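Local coordinates for putative methylase (Clostridium difficile, PDB 3LDU), which probably methylates guanines of ribosomal RNA, joining an RNA-binding THUMP domain to a Rossmann-like methyltransferase domain that holds GTP in this crystal, at residues S339-E350 / K369-G377; A101-Y109 / F146-V154. All coordinates share one frame; numbering follows the deposited sequence.

Interaction 1: residues S339-E350 / K369-G377; sequences SYYLITSYEDFE and KTNFFQYPG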
loop_
_atom_site.group_PDB
_atom_site.type_symbol
_atom_site.label_atom_id
_atom_site.label_comp_id
_atom_site.label_asym_id
_atom_site.label_seq_id
_atom_site.Cartn_x
_atom_site.Cartn_y
_atom_site.Cartn_z
ATOM N N SER A 339 0.344 19.368 -16.167
ATOM C CA SER A 339 -0.552 18.230 -15.974
ATOM C C SER A 339 -0.939 18.247 -14.500
ATOM O O SER A 339 -0.084 18.472 -13.655
ATOM C CB SER A 339 0.187 16.912 -16.242
ATOM O OG SER A 339 0.553 16.767 -17.607
ATOM N N TYR A 340 -2.205 18.008 -14.175
ATOM C CA TYR A 340 -2.589 18.002 -12.766
ATOM C C TYR A 340 -3.523 16.837 -12.451
ATOM O O TYR A 340 -4.312 16.416 -13.300
ATOM C CB TYR A 340 -3.181 19.348 -12.322
ATOM C CG TYR A 340 -3.884 20.147 -13.412
ATOM C CD1 TYR A 340 -5.245 20.005 -13.634
ATOM C CD2 TYR A 340 -3.189 21.069 -14.182
ATOM C CE1 TYR A 340 -5.899 20.735 -14.614
ATOM C CE2 TYR A 340 -3.841 21.812 -15.184
ATOM C CZ TYR A 340 -5.199 21.635 -15.386
ATOM O OH TYR A 340 -5.877 22.355 -16.363
ATOM N N TYR A 341 -3.416 16.330 -11.228
ATOM C CA TYR A 341 -4.119 15.119 -10.814
ATOM C C TYR A 341 -4.625 15.358 -9.404
ATOM O O TYR A 341 -3.860 15.768 -8.535
ATOM C CB TYR A 341 -3.150 13.934 -10.831
ATOM C CG TYR A 341 -2.514 13.702 -12.191
ATOM C CD1 TYR A 341 -3.054 12.783 -13.087
ATOM C CD2 TYR A 341 -1.386 14.431 -12.591
ATOM C CE1 TYR A 341 -2.478 12.567 -14.339
ATOM C CE2 TYR A 341 -0.812 14.229 -13.850
ATOM C CZ TYR A 341 -1.361 13.292 -14.712
ATOM O OH TYR A 341 -0.811 13.079 -15.969
ATOM N N LEU A 342 -5.914 15.144 -9.179
ATOM C CA LEU A 342 -6.502 15.456 -7.881
ATOM C C LEU A 342 -7.373 14.310 -7.422
ATOM O O LEU A 342 -8.172 13.777 -8.198
ATOM C CB LEU A 342 -7.378 16.717 -7.990
ATOM C CG LEU A 342 -6.667 18.026 -8.336
ATOM C CD1 LEU A 342 -6.715 18.236 -9.843
ATOM C CD2 LEU A 342 -7.301 19.215 -7.620
ATOM N N ILE A 343 -7.220 13.930 -6.161
ATOM C CA ILE A 343 -8.068 12.889 -5.592
ATOM C C ILE A 343 -9.081 13.501 -4.622
ATOM O O ILE A 343 -8.724 14.304 -3.758
ATOM C CB ILE A 343 -7.221 11.777 -4.900
ATOM C CG1 ILE A 343 -8.154 10.733 -4.285
ATOM C CG2 ILE A 343 -6.260 12.372 -3.862
ATOM C CD1 ILE A 343 -7.458 9.398 -3.915
ATOM N N THR A 344 -10.352 13.176 -4.802
ATOM C CA THR A 344 -11.378 13.672 -3.898
ATOM C C THR A 344 -12.607 12.791 -3.944
ATOM O O THR A 344 -12.876 12.147 -4.960
ATOM C CB THR A 344 -11.786 15.139 -4.200
ATOM O OG1 THR A 344 -12.821 15.526 -3.289
ATOM C CG2 THR A 344 -12.295 15.286 -5.627
ATOM N N SER A 345 -13.361 12.776 -2.850
ATOM C CA SER A 345 -14.605 12.016 -2.799
ATOM C C SER A 345 -15.789 12.866 -3.237
ATOM O O SER A 345 -16.922 12.375 -3.313
ATOM C CB SER A 345 -14.854 11.481 -1.390
ATOM O OG SER A 345 -15.069 12.544 -0.476
ATOM N N TYR A 346 -15.532 14.139 -3.525
ATOM C CA TYR A 346 -16.584 15.032 -4.005
ATOM C C TYR A 346 -17.009 14.612 -5.418
ATOM O O TYR A 346 -16.264 14.784 -6.381
ATOM C CB TYR A 346 -16.118 16.492 -3.966
ATOM C CG TYR A 346 -17.247 17.478 -4.201
ATOM C CD1 TYR A 346 -18.071 17.876 -3.157
ATOM C CD2 TYR A 346 -17.493 17.990 -5.464
ATOM C CE1 TYR A 346 -19.111 18.761 -3.365
ATOM C CE2 TYR A 346 -18.528 18.881 -5.682
ATOM C CZ TYR A 346 -19.336 19.259 -4.627
ATOM O OH TYR A 346 -20.373 20.146 -4.820
ATOM N N GLU A 347 -18.207 14.047 -5.529
ATOM C CA GLU A 347 -18.668 13.454 -6.788
ATOM C C GLU A 347 -18.646 14.420 -7.975
ATOM O O GLU A 347 -18.161 14.082 -9.055
ATOM C CB GLU A 347 -20.072 12.865 -6.623
ATOM C CG GLU A 347 -20.106 11.527 -5.898
ATOM C CD GLU A 347 -19.710 10.364 -6.790
ATOM O OE1 GLU A 347 -20.433 10.099 -7.775
ATOM O OE2 GLU A 347 -18.685 9.708 -6.502
ATOM N N ASP A 348 -19.166 15.623 -7.760
ATOM C CA ASP A 348 -19.312 16.598 -8.833
ATOM C C ASP A 348 -18.098 17.522 -8.954
ATOM O O ASP A 348 -18.238 18.714 -9.262
ATOM C CB ASP A 348 -20.568 17.431 -8.598
ATOM C CG ASP A 348 -21.134 18.004 -9.878
ATOM O OD1 ASP A 348 -21.000 17.345 -10.932
ATOM O OD2 ASP A 348 -21.718 19.107 -9.827
ATOM N N PHE A 349 -16.914 16.963 -8.720
ATOM C CA PHE A 349 -15.674 17.728 -8.748
ATOM C C PHE A 349 -15.441 18.436 -10.080
ATOM O O PHE A 349 -15.158 19.625 -10.109
ATOM C CB PHE A 349 -14.464 16.836 -8.415
ATOM C CG PHE A 349 -13.152 17.510 -8.669
ATOM C CD1 PHE A 349 -12.629 18.416 -7.752
ATOM C CD2 PHE A 349 -12.463 17.281 -9.845
ATOM C CE1 PHE A 349 -11.425 19.056 -7.996
ATOM C CE2 PHE A 349 -11.265 17.925 -10.097
ATOM C CZ PHE A 349 -10.745 18.811 -9.172
ATOM N N GLU A 350 -15.583 17.705 -11.183
ATOM C CA GLU A 350 -15.289 18.262 -12.500
ATOM C C GLU A 350 -16.117 19.504 -12.776
ATOM O O GLU A 350 -15.625 20.467 -13.360
ATOM C CB GLU A 350 -15.507 17.213 -13.590
ATOM C CG GLU A 350 -14.462 16.107 -13.557
ATOM C CD GLU A 350 -14.884 14.897 -14.357
ATOM O OE1 GLU A 350 -15.826 14.211 -13.914
ATOM O OE2 GLU A 350 -14.275 14.635 -15.418
ATOM N N LYS A 369 -14.951 6.797 -0.364
ATOM C CA LYS A 369 -14.955 6.438 -1.773
ATOM C C LYS A 369 -14.489 7.630 -2.588
ATOM O O LYS A 369 -15.245 8.568 -2.834
ATOM C CB LYS A 369 -16.328 5.950 -2.240
ATOM C CG LYS A 369 -16.318 5.405 -3.663
ATOM C CD LYS A 369 -17.337 4.299 -3.838
ATOM C CE LYS A 369 -18.228 4.567 -5.035
ATOM N NZ LYS A 369 -19.035 5.805 -4.846
ATOM N N THR A 370 -13.230 7.580 -3.002
ATOM C CA THR A 370 -12.596 8.693 -3.692
ATOM C C THR A 370 -12.451 8.409 -5.184
ATOM O O THR A 370 -12.461 7.249 -5.612
ATOM C CB THR A 370 -11.211 8.989 -3.088
ATOM O OG1 THR A 370 -10.481 7.768 -2.967
ATOM C CG2 THR A 370 -11.346 9.594 -1.706
ATOM N N ASN A 371 -12.349 9.476 -5.974
ATOM C CA ASN A 371 -11.995 9.364 -7.389
ATOM C C ASN A 371 -10.714 10.127 -7.668
ATOM O O ASN A 371 -10.466 11.161 -7.064
ATOM C CB ASN A 371 -13.104 9.910 -8.280
ATOM C CG ASN A 371 -14.328 9.029 -8.290
ATOM O OD1 ASN A 371 -14.320 7.942 -8.873
ATOM N ND2 ASN A 371 -15.392 9.491 -7.643
ATOM N N PHE A 372 -9.895 9.609 -8.575
ATOM C CA PHE A 372 -8.663 10.282 -8.972
ATOM C C PHE A 372 -8.934 10.881 -10.346
ATOM O O PHE A 372 -9.117 10.147 -11.313
ATOM C CB PHE A 372 -7.531 9.257 -9.052
ATOM C CG PHE A 372 -6.156 9.855 -9.231
ATOM C CD1 PHE A 372 -5.747 10.961 -8.495
ATOM C CD2 PHE A 372 -5.262 9.283 -10.122
ATOM C CE1 PHE A 372 -4.467 11.487 -8.648
ATOM C CE2 PHE A 372 -3.988 9.802 -10.286
ATOM C CZ PHE A 372 -3.587 10.900 -9.547
ATOM N N PHE A 373 -8.996 12.210 -10.412
ATOM C CA PHE A 373 -9.269 12.934 -11.657
ATOM C C PHE A 373 -7.959 13.345 -12.323
ATOM O O PHE A 373 -7.163 14.074 -11.741
ATOM C CB PHE A 373 -10.080 14.172 -11.343
ATOM C CG PHE A 373 -11.430 13.885 -10.762
ATOM C CD1 PHE A 373 -12.520 13.673 -11.590
ATOM C CD2 PHE A 373 -11.610 13.834 -9.391
ATOM C CE1 PHE A 373 -13.774 13.413 -11.060
ATOM C CE2 PHE A 373 -12.860 13.582 -8.850
ATOM C CZ PHE A 373 -13.943 13.374 -9.688
ATOM N N GLN A 374 -7.751 12.900 -13.556
ATOM C CA GLN A 374 -6.449 13.036 -14.204
ATOM C C GLN A 374 -6.554 14.038 -15.342
ATOM O O GLN A 374 -7.419 13.905 -16.201
ATOM C CB GLN A 374 -6.015 11.678 -14.756
ATOM C CG GLN A 374 -5.948 10.630 -13.664
ATOM C CD GLN A 374 -5.642 9.229 -14.166
ATOM O OE1 GLN A 374 -5.961 8.247 -13.499
ATOM N NE2 GLN A 374 -5.014 9.129 -15.333
ATOM N N TYR A 375 -5.663 15.024 -15.342
ATOM C CA TYR A 375 -5.664 16.086 -16.354
ATOM C C TYR A 375 -4.278 16.261 -16.968
ATOM O O TYR A 375 -3.597 17.250 -16.683
ATOM C CB TYR A 375 -6.081 17.411 -15.737
ATOM C CG TYR A 375 -7.475 17.465 -15.171
ATOM C CD1 TYR A 375 -8.535 17.945 -15.936
ATOM C CD2 TYR A 375 -7.737 17.061 -13.864
ATOM C CE1 TYR A 375 -9.819 18.015 -15.416
ATOM C CE2 TYR A 375 -9.022 17.119 -13.334
ATOM C CZ TYR A 375 -10.061 17.597 -14.118
ATOM O OH TYR A 375 -11.339 17.664 -13.605
ATOM N N PRO A 376 -3.851 15.306 -17.809
ATOM C CA PRO A 376 -2.573 15.471 -18.508
ATOM C C PRO A 376 -2.628 16.692 -19.408
ATOM O O PRO A 376 -3.697 17.002 -19.944
ATOM C CB PRO A 376 -2.457 14.190 -19.351
ATOM C CG PRO A 376 -3.862 13.635 -19.416
ATOM C CD PRO A 376 -4.475 14.002 -18.098
ATOM N N GLY A 377 -1.499 17.380 -19.555
ATOM C CA GLY A 377 -1.434 18.593 -20.350
ATOM C C GLY A 377 -1.701 18.322 -21.817
ATOM O O GLY A 377 -1.676 17.171 -22.253
HETATM O O HOH W 1 -15.211 12.161 -6.584
#
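Phe349 lays CD2 over one face of the Phe373 ring, 3.6 Å from Phe373 CD2 and offset toward the rim, the two planes inclined at 34°. Phe349 gets there through a chi1 of 170°, which swings its ring opposite the backbone N and over the strand pair 339-344/369-375. At the edge of the Phe373 ring, Glu350 OE1 lies 3.6 Å from Phe373 CE1, its other oxygen, OE2, taking Ala357 N, while Thr344 CG2 approaches Phe373 CE2 from the same sheet face. Next along, Tyr375 sets its CB 3.4 Å from Tyr340 CD1, the two rings meeting obliquely, and its hydroxyl oxygen sits 3.5 Å from Phe349 CE2, near the plane of that ring. Both tyrosine hydroxyls are bonded to Gln355, Tyr375 OH through the backbone carbonyl and Tyr340 OH through the side-chain amide. On the other face, Phe372 CZ presses to 3.3 Å from Tyr341 CB; those rings are nearly parallel but slid apart, and Gln374 CB packs beside Tyr341 CD1. Ile343 runs CG1 and CD1 along Thr370.

Between the two layers, six backbone bonds pair Tyr340 with Tyr375, Leu342 with Phe373 and Thr344 with Asn371; beyond the last bridge, Gly377 N donates to Ser339 OG, 2.9 Å away. One water accepts from Asn371 ND2 and donates to Thr344 O and, weakly, to Tyr346 O, tying the turn to the sheet. The chemistry is thus largely aromatic, with Tyr340 OH, Tyr375 OH and Asn371 ND2 each partnered, in an inner part of the sheet close to the GTP pocket, where Ile343 packs near Ile179.

Interaction 2: residues A101-Y109 / F146-V154; sequences ASSIKSKLY and FVFIHKDKV
Ser102 and Ile104 pair with 146-150 in parallel register through four backbone bonds: Ser102 N to Val147 O, Ile149 N to Ser102 O, Ile104 N to Ile149 O and Lys151 N to Ile104 O, the last 3.0 Å long.

Side-chain hydrogen bonds take over where strand 101-104 ends. Ser106 OG accepts from Asp152 N at 2.9 Å, with a nearly straight N-H...O angle of 169°, and donates to Ile104 O from above the carbonyl plane. Ile104 O therefore carries two donors, Ser106 OG and Lys151 N. Asp152 returns the grip: OD1 takes Lys107 N at 2.9 Å, while a water bound to Leu108 N also donates to OD1. The Asp152 chi1 of -58° places the carboxylate beside the backbone N and turned to the 106-107 bend, and Asp152 OD2 forms a salt bridge with Lys72. Ser103 OG donates to Leu108 O, folding the loop back on its own strand. Another water bridges Ser102 OG and Val147 O.

Van der Waals contacts fill in the rest. Ile149 sends CG2 to 3.4 Å from Ser106 OG; its apolar contact is CD1 at 4.2 Å from Leu108 CB, with Ala101 CB near Val147 CB on the same face. On the face of Ser102 and Ile104, Ile104 CG2 meets the edge of the His150 ring and CD1 nears Phe148 CE1. Lys105 and Lys151 lie side by side, Lys105 CD 3.9 Å from Lys151 CE.

Strand 98-104, in the THUMP domain, closes one margin of a seven-strand sheet, next to 145-150, which turns through a type I' hairpin into 153-159. Helix 111-129 packs on the Ala101, Ser103 and Val147 face, and Phe148 makes a cation-pi contact with Arg39 on the other.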
loop_
_atom_site.group_PDB
_atom_site.type_symbol
_atom_site.label_atom_id
_atom_site.label_comp_id
_atom_site.label_asym_id
_atom_site.label_seq_id
_atom_site.Cartn_x
_atom_site.Cartn_y
_atom_site.Cartn_z
ATOM N N ALA A 101 -9.708 -13.387 10.506
ATOM C CA ALA A 101 -10.493 -14.153 9.536
ATOM C C ALA A 101 -11.485 -13.235 8.861
ATOM O O ALA A 101 -12.105 -12.389 9.515
ATOM C CB ALA A 101 -11.221 -15.308 10.207
ATOM N N SER A 102 -11.610 -13.372 7.545
ATOM C CA SER A 102 -12.587 -12.595 6.791
ATOM C C SER A 102 -13.478 -13.577 6.051
ATOM O O SER A 102 -12.991 -14.560 5.513
ATOM C CB SER A 102 -11.877 -11.670 5.791
ATOM O OG SER A 102 -10.942 -10.825 6.429
ATOM N N SER A 103 -14.781 -13.318 6.031
ATOM C CA SER A 103 -15.702 -14.216 5.345
ATOM C C SER A 103 -16.723 -13.401 4.569
ATOM O O SER A 103 -17.401 -12.558 5.143
ATOM C CB SER A 103 -16.414 -15.126 6.341
ATOM O OG SER A 103 -17.318 -15.970 5.657
ATOM N N ILE A 104 -16.803 -13.671 3.268
ATOM C CA ILE A 104 -17.643 -12.911 2.336
ATOM C C ILE A 104 -18.501 -13.865 1.494
ATOM O O ILE A 104 -17.975 -14.779 0.843
ATOM C CB ILE A 104 -16.761 -12.046 1.409
ATOM C CG1 ILE A 104 -16.007 -10.989 2.229
ATOM C CG2 ILE A 104 -17.614 -11.381 0.321
ATOM C CD1 ILE A 104 -14.930 -10.260 1.455
ATOM N N LYS A 105 -19.821 -13.674 1.513
ATOM C CA LYS A 105 -20.733 -14.510 0.722
ATOM C C LYS A 105 -20.504 -16.004 0.931
ATOM O O LYS A 105 -20.472 -16.772 -0.033
ATOM C CB LYS A 105 -20.586 -14.200 -0.769
ATOM C CG LYS A 105 -20.907 -12.760 -1.146
ATOM C CD LYS A 105 -20.638 -12.530 -2.622
ATOM C CE LYS A 105 -21.164 -11.167 -3.081
ATOM N NZ LYS A 105 -20.206 -10.056 -2.821
ATOM N N SER A 106 -20.346 -16.402 2.187
ATOM C CA SER A 106 -19.993 -17.778 2.516
ATOM C C SER A 106 -20.826 -18.276 3.684
ATOM O O SER A 106 -21.173 -17.507 4.589
ATOM C CB SER A 106 -18.509 -17.857 2.896
ATOM O OG SER A 106 -17.681 -17.406 1.841
ATOM N N LYS A 107 -21.114 -19.573 3.675
ATOM C CA LYS A 107 -21.881 -20.209 4.738
ATOM C C LYS A 107 -21.208 -20.067 6.110
ATOM O O LYS A 107 -21.888 -19.874 7.116
ATOM C CB LYS A 107 -22.122 -21.678 4.391
ATOM C CG LYS A 107 -22.932 -21.873 3.105
ATOM C CD LYS A 107 -22.882 -23.313 2.592
ATOM C CE LYS A 107 -24.031 -24.176 3.122
ATOM N NZ LYS A 107 -23.940 -24.483 4.574
ATOM N N LEU A 108 -19.878 -20.134 6.144
ATOM C CA LEU A 108 -19.142 -19.955 7.396
ATOM C C LEU A 108 -18.876 -18.471 7.657
ATOM O O LEU A 108 -17.739 -18.003 7.541
ATOM C CB LEU A 108 -17.830 -20.737 7.363
ATOM C CG LEU A 108 -17.968 -22.229 7.028
ATOM C CD1 LEU A 108 -16.593 -22.877 7.011
ATOM C CD2 LEU A 108 -18.903 -22.931 8.012
ATOM N N TYR A 109 -19.934 -17.739 8.009
ATOM C CA TYR A 109 -19.850 -16.285 8.126
ATOM C C TYR A 109 -19.366 -15.816 9.490
ATOM O O TYR A 109 -18.947 -14.668 9.644
ATOM C CB TYR A 109 -21.213 -15.656 7.831
ATOM C CG TYR A 109 -22.313 -16.154 8.732
ATOM C CD1 TYR A 109 -22.496 -15.616 9.998
ATOM C CD2 TYR A 109 -23.158 -17.168 8.325
ATOM C CE1 TYR A 109 -23.496 -16.067 10.827
ATOM C CE2 TYR A 109 -24.164 -17.634 9.153
ATOM C CZ TYR A 109 -24.331 -17.074 10.396
ATOM O OH TYR A 109 -25.330 -17.536 11.212
ATOM N N PHE A 146 -3.710 -16.149 8.748
ATOM C CA PHE A 146 -4.835 -15.387 8.208
ATOM C C PHE A 146 -5.757 -16.324 7.428
ATOM O O PHE A 146 -5.283 -17.148 6.639
ATOM C CB PHE A 146 -4.325 -14.283 7.278
ATOM C CG PHE A 146 -3.894 -13.013 7.987
ATOM C CD1 PHE A 146 -2.950 -13.038 9.015
ATOM C CD2 PHE A 146 -4.419 -11.785 7.603
ATOM C CE1 PHE A 146 -2.553 -11.858 9.644
ATOM C CE2 PHE A 146 -4.019 -10.610 8.232
ATOM C CZ PHE A 146 -3.089 -10.650 9.249
ATOM N N VAL A 147 -7.069 -16.196 7.632
ATOM C CA VAL A 147 -8.035 -17.033 6.923
ATOM C C VAL A 147 -8.982 -16.123 6.149
ATOM O O VAL A 147 -9.482 -15.142 6.702
ATOM C CB VAL A 147 -8.868 -17.901 7.888
ATOM C CG1 VAL A 147 -9.790 -18.843 7.114
ATOM C CG2 VAL A 147 -7.961 -18.702 8.809
ATOM N N PHE A 148 -9.201 -16.445 4.876
ATOM C CA PHE A 148 -10.053 -15.634 4.009
ATOM C C PHE A 148 -11.024 -16.576 3.304
ATOM O O PHE A 148 -10.600 -17.520 2.641
ATOM C CB PHE A 148 -9.184 -14.900 2.980
ATOM C CG PHE A 148 -9.961 -14.076 1.995
ATOM C CD1 PHE A 148 -10.390 -12.799 2.331
ATOM C CD2 PHE A 148 -10.233 -14.565 0.724
ATOM C CE1 PHE A 148 -11.101 -12.031 1.424
ATOM C CE2 PHE A 148 -10.940 -13.791 -0.189
ATOM C CZ PHE A 148 -11.377 -12.533 0.166
ATOM N N ILE A 149 -12.324 -16.343 3.475
ATOM C CA ILE A 149 -13.335 -17.182 2.837
ATOM C C ILE A 149 -14.203 -16.341 1.908
ATOM O O ILE A 149 -14.754 -15.317 2.311
ATOM C CB ILE A 149 -14.214 -17.916 3.869
ATOM C CG1 ILE A 149 -13.338 -18.520 4.986
ATOM C CG2 ILE A 149 -15.030 -19.025 3.187
ATOM C CD1 ILE A 149 -14.107 -19.327 6.041
ATOM N N HIS A 150 -14.290 -16.765 0.651
ATOM C CA HIS A 150 -15.081 -16.030 -0.324
ATOM C C HIS A 150 -15.869 -17.038 -1.135
ATOM O O HIS A 150 -15.295 -17.947 -1.736
ATOM C CB HIS A 150 -14.175 -15.190 -1.219
ATOM C CG HIS A 150 -14.920 -14.435 -2.275
ATOM N ND1 HIS A 150 -15.567 -13.245 -2.020
ATOM C CD2 HIS A 150 -15.146 -14.717 -3.574
ATOM C CE1 HIS A 150 -16.144 -12.816 -3.128
ATOM N NE2 HIS A 150 -15.901 -13.690 -4.090
ATOM N N LYS A 151 -17.191 -16.911 -1.098
ATOM C CA LYS A 151 -18.063 -17.865 -1.769
ATOM C C LYS A 151 -17.664 -19.306 -1.441
ATOM O O LYS A 151 -17.604 -20.165 -2.322
ATOM C CB LYS A 151 -18.051 -17.623 -3.278
ATOM C CG LYS A 151 -18.653 -16.266 -3.653
ATOM C CD LYS A 151 -18.757 -16.071 -5.155
ATOM C CE LYS A 151 -19.086 -14.612 -5.474
ATOM N NZ LYS A 151 -19.184 -14.360 -6.945
ATOM N N ASP A 152 -17.378 -19.538 -0.163
ATOM C CA ASP A 152 -17.055 -20.864 0.374
ATOM C C ASP A 152 -15.660 -21.395 0.027
ATOM O O ASP A 152 -15.319 -22.514 0.407
ATOM C CB ASP A 152 -18.122 -21.889 -0.022
ATOM C CG ASP A 152 -19.501 -21.490 0.443
ATOM O OD1 ASP A 152 -19.609 -20.928 1.549
ATOM O OD2 ASP A 152 -20.478 -21.739 -0.297
ATOM N N LYS A 153 -14.852 -20.601 -0.669
ATOM C CA LYS A 153 -13.472 -21.002 -0.933
ATOM C C LYS A 153 -12.601 -20.403 0.170
ATOM O O LYS A 153 -12.566 -19.189 0.354
ATOM C CB LYS A 153 -12.992 -20.509 -2.304
ATOM C CG LYS A 153 -13.946 -20.826 -3.466
ATOM C CD LYS A 153 -13.739 -19.865 -4.661
ATOM C CE LYS A 153 -14.560 -18.562 -4.530
ATOM N NZ LYS A 153 -13.750 -17.286 -4.487
ATOM N N VAL A 154 -11.919 -21.264 0.908
ATOM C CA VAL A 154 -11.094 -20.839 2.033
ATOM C C VAL A 154 -9.655 -20.716 1.565
ATOM O O VAL A 154 -9.131 -21.612 0.914
ATOM C CB VAL A 154 -11.142 -21.888 3.151
ATOM C CG1 VAL A 154 -10.238 -21.482 4.320
ATOM C CG2 VAL A 154 -12.590 -22.116 3.619
HETATM O O HOH W 2 -8.284 -12.377 6.394
HETATM O O HOH W 3 -18.222 -21.213 3.803
#

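Both contacts join neighbouring strands of mixed sheets, but they share no elements: interaction 1 lies in the methyltransferase domain and interaction 2 in the THUMP domain, with centres about 34 Å apart and nearest atoms about 15 Å apart. Interaction 1 is antiparallel, largely buried and aromatic, flanked by further strands on both sides and close to the GTP pocket. Interaction 2 is parallel, at the margin of its sheet and only partly buried; its loops are held by serine and aspartate hydrogen bonds, with exposed lysine chains packed alongside, away from the annotated sites. Interaction 1 buries 1016 Å² and interaction 2 buries 629 Å², in keeping with their places.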